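Local structure of protein disulfide isomerase (Pseudomonas aeruginosa, 4N30) at residues A[127-131]-A[142-146]. The protein probably acts as a periplasmic thiol-disulfide oxidoreductase of the DsbA type, introducing or rearranging disulfide bonds in exported proteins. Residues are numbered along the deposited sequence.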
loop_
_atom_site.group_PDB
_atom_site.type_symbol
_atom_site.label_atom_id
_atom_site.label_comp_id
_atom_site.label_asym_id
_atom_site.label_seq_id
_atom_site.Cartn_x
_atom_site.Cartn_y
_atom_site.Cartn_z
ATOM N N ALA A 127 -8.482 -8.641 3.782
ATOM C CA ALA A 127 -8.646 -10.086 3.984
ATOM C C ALA A 127 -7.322 -10.723 4.367
ATOM O O ALA A 127 -7.292 -11.627 5.227
ATOM C CB ALA A 127 -9.170 -10.721 2.679
ATOM N N ILE A 128 -6.221 -10.332 3.747
ATOM C CA ILE A 128 -4.893 -10.899 4.035
ATOM C C ILE A 128 -4.488 -10.494 5.422
ATOM O O ILE A 128 -4.005 -11.347 6.234
ATOM C CB ILE A 128 -3.844 -10.532 2.968
ATOM C CG1 ILE A 128 -4.216 -11.228 1.690
ATOM C CG2 ILE A 128 -2.438 -10.928 3.475
ATOM C CD1 ILE A 128 -3.394 -10.698 0.506
ATOM N N PHE A 129 -4.712 -9.240 5.809
ATOM C CA PHE A 129 -4.344 -8.870 7.190
ATOM C C PHE A 129 -5.195 -9.669 8.205
ATOM O O PHE A 129 -4.679 -10.000 9.282
ATOM C CB PHE A 129 -4.583 -7.335 7.427
ATOM C CG PHE A 129 -3.445 -6.455 7.015
ATOM C CD1 PHE A 129 -2.139 -6.752 7.362
ATOM C CD2 PHE A 129 -3.695 -5.269 6.336
ATOM C CE1 PHE A 129 -1.074 -5.922 6.993
ATOM C CE2 PHE A 129 -2.636 -4.424 5.968
ATOM C CZ PHE A 129 -1.327 -4.787 6.303
ATOM N N ALA A 130 -6.426 -9.971 7.878
ATOM C CA ALA A 130 -7.270 -10.769 8.826
ATOM C C ALA A 130 -6.884 -12.206 8.807
ATOM O O ALA A 130 -6.922 -12.820 9.882
ATOM C CB ALA A 130 -8.744 -10.661 8.383
ATOM N N GLN A 131 -6.510 -12.785 7.702
ATOM C CA GLN A 131 -6.356 -14.227 7.576
ATOM C C GLN A 131 -4.945 -14.730 7.800
ATOM O O GLN A 131 -4.796 -15.893 8.136
ATOM C CB GLN A 131 -6.892 -14.662 6.187
ATOM C CG GLN A 131 -8.426 -14.475 6.082
ATOM C CD GLN A 131 -8.916 -14.841 4.748
ATOM O OE1 GLN A 131 -8.399 -15.735 4.086
ATOM N NE2 GLN A 131 -9.951 -14.114 4.348
ATOM N N GLY A 142 -0.951 -20.972 2.122
ATOM C CA GLY A 142 -0.804 -19.909 1.115
ATOM C C GLY A 142 -2.148 -19.460 0.507
ATOM O O GLY A 142 -2.168 -18.673 -0.510
ATOM N N THR A 143 -3.286 -19.881 1.101
ATOM C CA THR A 143 -4.574 -19.741 0.413
ATOM C C THR A 143 -5.358 -18.633 1.011
ATOM O O THR A 143 -5.505 -18.528 2.255
ATOM C CB THR A 143 -5.354 -21.090 0.562
ATOM O OG1 THR A 143 -4.596 -22.147 -0.016
ATOM C CG2 THR A 143 -6.750 -20.987 -0.011
ATOM N N LEU A 144 -5.869 -17.736 0.183
ATOM C CA LEU A 144 -6.742 -16.648 0.653
ATOM C C LEU A 144 -8.187 -17.054 0.550
ATOM O O LEU A 144 -8.587 -17.540 -0.541
ATOM C CB LEU A 144 -6.475 -15.372 -0.223
ATOM C CG LEU A 144 -7.310 -14.166 0.203
ATOM C CD1 LEU A 144 -6.846 -13.708 1.575
ATOM C CD2 LEU A 144 -6.918 -13.052 -0.793
ATOM N N ASP A 145 -9.002 -16.887 1.599
ATOM C CA ASP A 145 -10.458 -17.127 1.503
ATOM C C ASP A 145 -11.122 -15.850 1.064
ATOM O O ASP A 145 -11.311 -14.918 1.837
ATOM C CB ASP A 145 -10.956 -17.476 2.928
ATOM C CG ASP A 145 -12.362 -17.986 2.944
ATOM O OD1 ASP A 145 -13.039 -17.969 1.891
ATOM O OD2 ASP A 145 -12.797 -18.391 4.027
ATOM N N PHE A 146 -11.433 -15.750 -0.211
ATOM C CA PHE A 146 -12.025 -14.481 -0.699
ATOM C C PHE A 146 -12.954 -14.901 -1.804
ATOM O O PHE A 146 -12.608 -14.775 -2.988
ATOM C CB PHE A 146 -10.902 -13.530 -1.239
ATOM C CG PHE A 146 -11.378 -12.071 -1.547
ATOM C CD1 PHE A 146 -12.741 -11.735 -1.663
ATOM C CD2 PHE A 146 -10.451 -11.069 -1.818
ATOM C CE1 PHE A 146 -13.149 -10.390 -1.921
ATOM C CE2 PHE A 146 -10.855 -9.754 -2.100
ATOM C CZ PHE A 146 -12.207 -9.424 -2.173
#
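Start at Gly142, where the chain runs with positive phi (70°), a conformation that suits glycine; its carbonyl oxygen accepts a hydrogen bond from NE2 of His104, so the loop is tied to an earlier part of helix 99-131. Thr143 comes next and turns its CA-to-CB bond away from the helix end, its hydroxyl bonding back to the carbonyl oxygen of Gly141. Leu144 is the apolar anchor. Although its CB leaves sideways, the end of the side chain reaches in, and Leu144 CD1 lies 3.9 Å from Ala127 CB and 3.6 Å from Ile128 CG1, with Leu139 touching the leucine as well. Ile128 also packs on Gln105 and Val109 of the same helix 99-131 and on Leu64, in the loop after strand 56-62, so this side chain joins the helical insertion to the thioredoxin part. In DsbA-like proteins a helical domain is inserted into the thioredoxin fold; here helix 99-131 and helix 151-160 belong to that insertion, and the loop containing 142-146 joins them. At Asp145 the backbone meets the side-chain amide of Gln131, on the last turn of helix 99-131. Asp145 N donates to Gln131 OE1 at 2.8 Å, while Gln131 NE2 donates to Asp145 O at 3.0 Å; both bonds are nearly straight, at 162° and 169°. One carboxamide thus satisfies the NH and CO of a single extended residue, much as a neighbouring strand would, whereas the Asp145 carboxylate takes no part in this pair of bonds. Phe146 then directs its ring along the helix to touch Ser123 and Ala124, one turn before Ala127.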